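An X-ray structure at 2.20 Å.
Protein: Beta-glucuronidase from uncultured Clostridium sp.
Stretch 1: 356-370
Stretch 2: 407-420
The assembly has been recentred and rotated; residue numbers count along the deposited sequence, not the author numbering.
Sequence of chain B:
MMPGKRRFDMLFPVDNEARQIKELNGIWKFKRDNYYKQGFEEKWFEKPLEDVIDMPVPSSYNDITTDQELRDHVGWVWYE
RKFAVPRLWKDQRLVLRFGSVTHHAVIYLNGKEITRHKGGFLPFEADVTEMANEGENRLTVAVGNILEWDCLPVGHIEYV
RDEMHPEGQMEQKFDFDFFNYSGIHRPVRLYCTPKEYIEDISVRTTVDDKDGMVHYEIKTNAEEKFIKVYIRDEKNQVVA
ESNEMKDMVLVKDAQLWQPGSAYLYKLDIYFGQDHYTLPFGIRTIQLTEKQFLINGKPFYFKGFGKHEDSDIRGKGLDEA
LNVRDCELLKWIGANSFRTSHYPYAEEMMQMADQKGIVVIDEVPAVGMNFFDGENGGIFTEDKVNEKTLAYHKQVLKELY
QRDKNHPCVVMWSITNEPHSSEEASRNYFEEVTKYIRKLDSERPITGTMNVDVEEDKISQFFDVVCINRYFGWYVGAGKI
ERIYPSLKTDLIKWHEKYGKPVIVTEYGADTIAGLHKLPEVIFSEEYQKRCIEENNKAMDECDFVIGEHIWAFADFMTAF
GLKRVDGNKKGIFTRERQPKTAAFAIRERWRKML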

ATOM      1  N   GLY B 356      29.995  -7.598 -19.148  1.00 38.82           N
ATOM      2  CA  GLY B 356      30.063  -9.037 -19.313  1.00 38.75           C
ATOM      3  C   GLY B 356      28.747  -9.759 -19.138  1.00 39.80           C
ATOM      4  O   GLY B 356      28.740 -10.911 -18.686  1.00 42.52           O
ATOM      5  N   ILE B 357      27.625  -9.126 -19.497  1.00 34.95           N
ATOM      6  CA  ILE B 357      26.307  -9.738 -19.357  1.00 35.59           C
ATOM      7  C   ILE B 357      25.932 -10.413 -20.671  1.00 33.69           C
ATOM      8  O   ILE B 357      26.135  -9.861 -21.754  1.00 35.13           O
ATOM      9  CB  ILE B 357      25.258  -8.691 -18.935  1.00 38.22           C
ATOM     10  CG1 ILE B 357      25.556  -8.157 -17.522  1.00 38.40           C
ATOM     11  CG2 ILE B 357      23.844  -9.276 -18.988  1.00 31.06           C
ATOM     12  CD1 ILE B 357      24.946  -6.767 -17.234  1.00 34.63           C
ATOM     13  N   VAL B 358      25.380 -11.604 -20.582  1.00 33.87           N
ATOM     14  CA  VAL B 358      25.021 -12.381 -21.763  1.00 34.63           C
ATOM     15  C   VAL B 358      23.585 -12.049 -22.150  1.00 36.66           C
ATOM     16  O   VAL B 358      22.712 -11.943 -21.288  1.00 35.21           O
ATOM     17  CB  VAL B 358      25.207 -13.883 -21.485  1.00 33.05           C
ATOM     18  CG1 VAL B 358      24.594 -14.709 -22.571  1.00 32.01           C
ATOM     19  CG2 VAL B 358      26.697 -14.200 -21.338  1.00 31.62           C
ATOM     20  N   VAL B 359      23.328 -11.865 -23.445  1.00 32.94           N
ATOM     21  CA  VAL B 359      22.059 -11.314 -23.899  1.00 32.52           C
ATOM     22  C   VAL B 359      21.482 -12.209 -24.989  1.00 31.50           C
ATOM     23  O   VAL B 359      22.208 -12.688 -25.866  1.00 33.15           O
ATOM     24  CB  VAL B 359      22.241  -9.859 -24.387  1.00 31.81           C
ATOM     25  CG1 VAL B 359      20.983  -9.310 -25.009  1.00 35.84           C
ATOM     26  CG2 VAL B 359      22.676  -8.974 -23.240  1.00 31.40           C
ATOM     27  N   ILE B 360      20.184 -12.476 -24.899  1.00 30.32           N
ATOM     28  CA  ILE B 360      19.410 -13.029 -26.001  1.00 26.97           C
ATOM     29  C   ILE B 360      18.710 -11.848 -26.662  1.00 29.31           C
ATOM     30  O   ILE B 360      17.888 -11.176 -26.031  1.00 31.27           O
ATOM     31  CB  ILE B 360      18.400 -14.087 -25.521  1.00 28.75           C
ATOM     32  CG1 ILE B 360      19.094 -15.261 -24.833  1.00 29.44           C
ATOM     33  CG2 ILE B 360      17.569 -14.622 -26.689  1.00 31.13           C
ATOM     34  CD1 ILE B 360      18.103 -16.212 -24.143  1.00 35.07           C
ATOM     35  N   ASP B 361      19.048 -11.586 -27.920  1.00 30.24           N
ATOM     36  CA  ASP B 361      18.573 -10.430 -28.680  1.00 29.22           C
ATOM     37  C   ASP B 361      17.362 -10.810 -29.534  1.00 33.03           C
ATOM     38  O   ASP B 361      17.439 -11.738 -30.352  1.00 33.60           O
ATOM     39  CB  ASP B 361      19.711  -9.928 -29.568  1.00 30.79           C
ATOM     40  CG  ASP B 361      19.708  -8.429 -29.772  1.00 31.06           C
ATOM     41  OD1 ASP B 361      18.696  -7.741 -29.482  1.00 33.25           O
ATOM     42  OD2 ASP B 361      20.738  -7.944 -30.272  1.00 31.09           O
ATOM     43  N   GLU B 362      16.254 -10.072 -29.376  1.00 29.73           N
ATOM     44  CA  GLU B 362      14.958 -10.500 -29.900  1.00 31.14           C
ATOM     45  C   GLU B 362      14.312  -9.430 -30.782  1.00 33.97           C
ATOM     46  O   GLU B 362      14.354  -8.241 -30.453  1.00 33.89           O
ATOM     47  CB  GLU B 362      14.009 -10.864 -28.747  1.00 30.12           C
ATOM     48  CG  GLU B 362      12.720 -11.568 -29.176  1.00 35.77           C
ATOM     49  CD  GLU B 362      11.898 -12.074 -27.986  1.00 39.57           C
ATOM     50  OE1 GLU B 362      12.123 -13.237 -27.557  1.00 33.81           O
ATOM     51  OE2 GLU B 362      11.042 -11.303 -27.472  1.00 33.23           O
ATOM     52  N   VAL B 363      13.693  -9.859 -31.889  1.00 31.36           N
ATOM     53  CA  VAL B 363      12.965  -8.946 -32.781  1.00 33.29           C
ATOM     54  C   VAL B 363      11.502  -8.846 -32.352  1.00 31.52           C
ATOM     55  O   VAL B 363      10.986  -9.758 -31.695  1.00 35.25           O
ATOM     56  CB  VAL B 363      13.072  -9.382 -34.258  1.00 33.10           C
ATOM     57  CG1 VAL B 363      14.506  -9.208 -34.767  1.00 30.48           C
ATOM     58  CG2 VAL B 363      12.557 -10.804 -34.465  1.00 31.07           C
ATOM     59  N   PRO B 364      10.778  -7.780 -32.714  1.00 31.45           N
ATOM     60  CA  PRO B 364       9.415  -7.619 -32.190  1.00 34.43           C
ATOM     61  C   PRO B 364       8.363  -8.442 -32.921  1.00 34.22           C
ATOM     62  O   PRO B 364       7.256  -7.955 -33.178  1.00 38.72           O
ATOM     63  CB  PRO B 364       9.146  -6.116 -32.346  1.00 32.56           C
ATOM     64  CG  PRO B 364      10.399  -5.520 -33.015  1.00 32.99           C
ATOM     65  CD  PRO B 364      11.157  -6.668 -33.601  1.00 30.83           C
ATOM     66  N   ALA B 365       8.687  -9.691 -33.241  1.00 32.54           N
ATOM     67  CA  ALA B 365       7.721 -10.632 -33.810  1.00 33.21           C
ATOM     68  C   ALA B 365       6.875 -11.257 -32.694  1.00 36.09           C
ATOM     69  O   ALA B 365       6.919 -12.455 -32.409  1.00 34.95           O
ATOM     70  CB  ALA B 365       8.452 -11.689 -34.624  1.00 30.39           C
ATOM     71  N   VAL B 366       6.104 -10.393 -32.048  1.00 36.63           N
ATOM     72  CA  VAL B 366       5.289 -10.733 -30.893  1.00 36.16           C
ATOM     73  C   VAL B 366       3.857 -10.360 -31.226  1.00 38.35           C
ATOM     74  O   VAL B 366       3.606  -9.397 -31.963  1.00 33.45           O
ATOM     75  CB  VAL B 366       5.781 -10.004 -29.619  1.00 37.04           C
ATOM     76  CG1 VAL B 366       5.628  -8.494 -29.773  1.00 31.03           C
ATOM     77  CG2 VAL B 366       5.060 -10.519 -28.362  1.00 35.53           C
ATOM     78  N   GLY B 367       2.911 -11.135 -30.703  1.00 36.52           N
ATOM     79  CA  GLY B 367       1.519 -10.874 -30.996  1.00 33.73           C
ATOM     80  C   GLY B 367       0.928 -11.677 -32.131  1.00 36.35           C
ATOM     81  O   GLY B 367      -0.220 -11.419 -32.509  1.00 35.55           O
ATOM     82  N   MET B 368       1.661 -12.650 -32.680  1.00 37.28           N
ATOM     83  CA  MET B 368       1.131 -13.520 -33.731  1.00 37.16           C
ATOM     84  C   MET B 368       0.337 -14.669 -33.104  1.00 39.12           C
ATOM     85  O   MET B 368       0.613 -15.854 -33.295  1.00 37.81           O
ATOM     86  CB  MET B 368       2.259 -14.038 -34.616  1.00 36.61           C
ATOM     87  CG  MET B 368       3.116 -12.966 -35.254  1.00 36.23           C
ATOM     88  SD  MET B 368       4.640 -13.642 -35.954  1.00 44.98           S
ATOM     89  CE  MET B 368       5.140 -12.264 -36.991  1.00 35.95           C
ATOM     90  N   ASN B 369      -0.663 -14.290 -32.318  1.00 43.17           N
ATOM     91  CA  ASN B 369      -1.438 -15.235 -31.528  1.00 39.64           C
ATOM     92  C   ASN B 369      -2.783 -14.583 -31.222  1.00 47.66           C
ATOM     93  O   ASN B 369      -3.054 -13.455 -31.644  1.00 51.65           O
ATOM     94  CB  ASN B 369      -0.667 -15.641 -30.267  1.00 40.16           C
ATOM     95  CG  ASN B 369      -0.938 -17.082 -29.842  1.00 43.27           C
ATOM     96  OD1 ASN B 369      -2.045 -17.588 -29.998  1.00 43.35           O
ATOM     97  ND2 ASN B 369       0.083 -17.747 -29.302  1.00 41.13           N
ATOM     98  N   PHE B 370      -3.631 -15.304 -30.493  1.00 47.09           N
ATOM     99  CA  PHE B 370      -4.986 -14.840 -30.200  1.00 52.86           C
ATOM    100  C   PHE B 370      -5.325 -15.140 -28.751  1.00 50.24           C
ATOM    101  O   PHE B 370      -4.799 -16.099 -28.193  1.00 50.00           O
ATOM    102  CB  PHE B 370      -6.010 -15.509 -31.126  1.00 55.17           C
ATOM    103  CG  PHE B 370      -6.395 -14.675 -32.325  1.00 59.88           C
ATOM    104  CD1 PHE B 370      -6.624 -13.302 -32.203  1.00 62.72           C
ATOM    105  CD2 PHE B 370      -6.546 -15.264 -33.576  1.00 58.21           C
ATOM    106  CE1 PHE B 370      -6.993 -12.525 -33.319  1.00 61.31           C
ATOM    107  CE2 PHE B 370      -6.915 -14.495 -34.696  1.00 58.59           C
ATOM    108  CZ  PHE B 370      -7.136 -13.125 -34.565  1.00 56.14           C
ATOM    109  N   PRO B 407      29.777  -8.731 -28.638  1.00 30.32           N
ATOM    110  CA  PRO B 407      30.016 -10.010 -27.972  1.00 33.80           C
ATOM    111  C   PRO B 407      28.956 -10.354 -26.939  1.00 37.06           C
ATOM    112  O   PRO B 407      28.763 -11.552 -26.642  1.00 36.16           O
ATOM    113  CB  PRO B 407      31.387  -9.817 -27.309  1.00 33.99           C
ATOM    114  CG  PRO B 407      31.459  -8.326 -27.073  1.00 35.11           C
ATOM    115  CD  PRO B 407      30.762  -7.702 -28.248  1.00 31.22           C
ATOM    116  N   CYS B 408      28.233  -9.392 -26.374  1.00 32.93           N
ATOM    117  CA  CYS B 408      27.248  -9.796 -25.372  1.00 32.12           C
ATOM    118  C   CYS B 408      26.115 -10.623 -26.012  1.00 33.30           C
ATOM    119  O   CYS B 408      25.555 -11.497 -25.340  1.00 29.74           O
ATOM    120  CB  CYS B 408      26.731  -8.572 -24.595  1.00 33.28           C
ATOM    121  SG  CYS B 408      25.661  -7.479 -25.591  1.00 32.79           S
ATOM    122  N   VAL B 409      25.839 -10.437 -27.307  1.00 32.85           N
ATOM    123  CA  VAL B 409      24.762 -11.179 -27.950  1.00 31.15           C
ATOM    124  C   VAL B 409      25.220 -12.599 -28.266  1.00 36.31           C
ATOM    125  O   VAL B 409      26.098 -12.799 -29.106  1.00 33.06           O
ATOM    126  CB  VAL B 409      24.275 -10.477 -29.214  1.00 35.61           C
ATOM    127  CG1 VAL B 409      23.258 -11.346 -29.978  1.00 33.40           C
ATOM    128  CG2 VAL B 409      23.673  -9.147 -28.840  1.00 29.12           C
ATOM    129  N   VAL B 410      24.623 -13.604 -27.611  1.00 33.36           N
ATOM    130  CA  VAL B 410      25.003 -14.982 -27.892  1.00 34.33           C
ATOM    131  C   VAL B 410      23.913 -15.754 -28.605  1.00 35.02           C
ATOM    132  O   VAL B 410      24.140 -16.922 -28.973  1.00 36.64           O
ATOM    133  CB  VAL B 410      25.446 -15.726 -26.620  1.00 31.92           C
ATOM    134  CG1 VAL B 410      26.532 -14.915 -25.904  1.00 28.65           C
ATOM    135  CG2 VAL B 410      24.242 -16.022 -25.704  1.00 30.27           C
ATOM    136  N   MET B 411      22.760 -15.146 -28.857  1.00 29.90           N
ATOM    137  CA  MET B 411      21.680 -15.889 -29.484  1.00 32.48           C
ATOM    138  C   MET B 411      20.636 -14.906 -29.998  1.00 35.46           C
ATOM    139  O   MET B 411      20.438 -13.842 -29.407  1.00 31.05           O
ATOM    140  CB  MET B 411      21.060 -16.889 -28.491  1.00 27.85           C
ATOM    141  CG  MET B 411      19.985 -17.800 -29.088  1.00 34.27           C
ATOM    142  SD  MET B 411      19.739 -19.349 -28.167  1.00 41.47           S
ATOM    143  CE  MET B 411      19.323 -18.721 -26.543  1.00 33.74           C
ATOM    144  N   TRP B 412      19.994 -15.261 -31.119  1.00 33.35           N
ATOM    145  CA  TRP B 412      18.904 -14.474 -31.684  1.00 33.96           C
ATOM    146  C   TRP B 412      17.597 -15.177 -31.368  1.00 34.74           C
ATOM    147  O   TRP B 412      17.463 -16.375 -31.627  1.00 34.87           O
ATOM    148  CB  TRP B 412      19.009 -14.309 -33.208  1.00 36.35           C
ATOM    149  CG  TRP B 412      20.313 -13.768 -33.729  1.00 35.97           C
ATOM    150  CD1 TRP B 412      21.238 -14.451 -34.439  1.00 35.03           C
ATOM    151  CD2 TRP B 412      20.812 -12.427 -33.604  1.00 37.32           C
ATOM    152  NE1 TRP B 412      22.301 -13.640 -34.743  1.00 35.91           N
ATOM    153  CE2 TRP B 412      22.068 -12.390 -34.244  1.00 37.35           C
ATOM    154  CE3 TRP B 412      20.329 -11.260 -32.997  1.00 33.98           C
ATOM    155  CZ2 TRP B 412      22.853 -11.237 -34.299  1.00 36.77           C
ATOM    156  CZ3 TRP B 412      21.107 -10.114 -33.048  1.00 34.15           C
ATOM    157  CH2 TRP B 412      22.355 -10.110 -33.699  1.00 35.80           C
ATOM    158  N   SER B 413      16.632 -14.438 -30.832  1.00 31.53           N
ATOM    159  CA  SER B 413      15.274 -14.936 -30.726  1.00 34.06           C
ATOM    160  C   SER B 413      14.445 -14.248 -31.795  1.00 32.46           C
ATOM    161  O   SER B 413      14.420 -13.017 -31.861  1.00 37.32           O
ATOM    162  CB  SER B 413      14.675 -14.688 -29.340  1.00 29.91           C
ATOM    163  OG  SER B 413      13.278 -14.887 -29.385  1.00 33.44           O
ATOM    164  N   ILE B 414      13.764 -15.039 -32.624  1.00 31.07           N
ATOM    165  CA  ILE B 414      13.123 -14.510 -33.821  1.00 31.53           C
ATOM    166  C   ILE B 414      11.642 -14.266 -33.633  1.00 36.50           C
ATOM    167  O   ILE B 414      11.004 -13.702 -34.541  1.00 32.43           O
ATOM    168  CB  ILE B 414      13.337 -15.449 -35.026  1.00 32.81           C
ATOM    169  CG1 ILE B 414      12.686 -16.796 -34.744  1.00 33.60           C
ATOM    170  CG2 ILE B 414      14.831 -15.599 -35.316  1.00 31.77           C
ATOM    171  CD1 ILE B 414      12.469 -17.636 -35.983  1.00 38.42           C
ATOM    172  N   THR B 415      11.071 -14.682 -32.499  1.00 32.78           N
ATOM    173  CA  THR B 415       9.647 -14.563 -32.241  1.00 32.00           C
ATOM    174  C   THR B 415       9.372 -14.893 -30.779  1.00 32.48           C
ATOM    175  O   THR B 415      10.091 -15.680 -30.148  1.00 31.95           O
ATOM    176  CB  THR B 415       8.828 -15.483 -33.164  1.00 35.23           C
ATOM    177  OG1 THR B 415       7.436 -15.210 -33.013  1.00 36.15           O
ATOM    178  CG2 THR B 415       9.082 -16.949 -32.851  1.00 32.64           C
ATOM    179  N   ASN B 416       8.331 -14.274 -30.243  1.00 31.93           N
ATOM    180  CA  ASN B 416       7.865 -14.575 -28.899  1.00 34.48           C
ATOM    181  C   ASN B 416       6.426 -15.053 -28.985  1.00 31.54           C
ATOM    182  O   ASN B 416       5.545 -14.301 -29.422  1.00 34.61           O
ATOM    183  CB  ASN B 416       7.991 -13.362 -27.971  1.00 31.82           C
ATOM    184  CG  ASN B 416       7.473 -13.647 -26.580  1.00 33.06           C
ATOM    185  OD1 ASN B 416       8.179 -14.214 -25.742  1.00 31.31           O
ATOM    186  ND2 ASN B 416       6.233 -13.264 -26.330  1.00 36.20           N
ATOM    187  N   GLU B 417       6.206 -16.317 -28.624  1.00 31.57           N
ATOM    188  CA  GLU B 417       4.877 -16.891 -28.468  1.00 36.08           C
ATOM    189  C   GLU B 417       3.973 -16.768 -29.722  1.00 37.69           C
ATOM    190  O   GLU B 417       2.877 -16.302 -29.653  1.00 38.54           O
ATOM    191  CB  GLU B 417       4.166 -16.255 -27.278  1.00 37.42           C
ATOM    192  CG  GLU B 417       4.832 -16.532 -25.919  1.00 39.33           C
ATOM    193  CD  GLU B 417       3.934 -16.161 -24.720  1.00 40.66           C
ATOM    194  OE1 GLU B 417       2.981 -15.369 -24.879  1.00 41.03           O
ATOM    195  OE2 GLU B 417       4.189 -16.665 -23.611  1.00 41.24           O
ATOM    196  N   PRO B 418       4.476 -17.232 -30.878  1.00 38.35           N
ATOM    197  CA  PRO B 418       3.594 -17.299 -32.047  1.00 37.96           C
ATOM    198  C   PRO B 418       2.641 -18.472 -31.898  1.00 36.92           C
ATOM    199  O   PRO B 418       2.897 -19.424 -31.163  1.00 37.10           O
ATOM    200  CB  PRO B 418       4.570 -17.524 -33.211  1.00 37.08           C
ATOM    201  CG  PRO B 418       5.645 -18.371 -32.589  1.00 37.39           C
ATOM    202  CD  PRO B 418       5.775 -17.881 -31.144  1.00 35.58           C
ATOM    203  N   HIS B 419       1.521 -18.397 -32.617  1.00 35.38           N
ATOM    204  CA  HIS B 419       0.555 -19.496 -32.601  1.00 38.64           C
ATOM    205  C   HIS B 419       1.076 -20.600 -33.522  1.00 41.92           C
ATOM    206  O   HIS B 419       0.572 -20.842 -34.621  1.00 39.15           O
ATOM    207  CB  HIS B 419      -0.823 -19.011 -33.018  1.00 37.04           C
ATOM    208  CG  HIS B 419      -1.921 -19.967 -32.666  1.00 40.73           C
ATOM    209  ND1 HIS B 419      -2.947 -20.282 -33.533  1.00 41.95           N
ATOM    210  CD2 HIS B 419      -2.155 -20.678 -31.535  1.00 42.94           C
ATOM    211  CE1 HIS B 419      -3.762 -21.145 -32.953  1.00 43.69           C
ATOM    212  NE2 HIS B 419      -3.302 -21.403 -31.743  1.00 42.78           N
ATOM    213  N   SER B 420       2.133 -21.260 -33.053  1.00 37.94           N
ATOM    214  CA  SER B 420       2.918 -22.170 -33.877  1.00 41.53           C
ATOM    215  C   SER B 420       2.315 -23.573 -33.954  1.00 42.97           C
ATOM    216  O   SER B 420       2.963 -24.484 -34.478  1.00 38.32           O
ATOM    217  CB  SER B 420       4.362 -22.233 -33.358  1.00 38.87           C
ATOM    218  OG  SER B 420       4.423 -22.701 -32.018  1.00 35.94           O
TER
HETATM  219  O   HOH W   1       4.104 -13.969 -31.903  1.00 36.96           O
HETATM  220  O   HOH W   2       2.296 -13.346 -29.065  1.00 36.07           O

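Which polar contacts tie the stretches most tightly? Ser-413 OG donates a hydrogen bond to Glu-362 OE1 at 2.7 Å, joining side chains that leave the same face of the sheet. Further along, Ala-365 O accepts from both Thr-415 OG1 at 2.9 Å and Asn-416 N at 3.2 Å, so one carbonyl gathers a side chain and a backbone amide.

How do the backbones run? Strands 358-362 and 409-416 lie parallel, their directions 30° apart. Val-359 N donates to Cys-408 O (2.9 Å), and Val-359 O accepts from Val-410 N (3.1 Å). Asp-361 repeats the pattern, its N reaching Met-411 O at 3.0 Å and its O receiving Ser-413 N at 2.9 Å: alternate residues face the neighbour with both backbone groups.

What holds the chains together around and beyond the strand ends? His-419 N donates to Met-368 O at 2.8 Å, while Asn-369 ND2 reaches Glu-417 O at 3.2 Å. Water 1 also bridges the loop of the first stretch to the end of the second strand, accepting from Met-368 N (2.9 Å) and lying 2.9 Å from Asn-416 O.

Where do apolar groups fill in? Val-358 CG1 meets Val-410 CG2 at 3.4 Å, and Ile-360 CD1 lies 3.7 Å from Met-411 CE. These buried groups cannot hydrogen-bond, so they contribute by close packing.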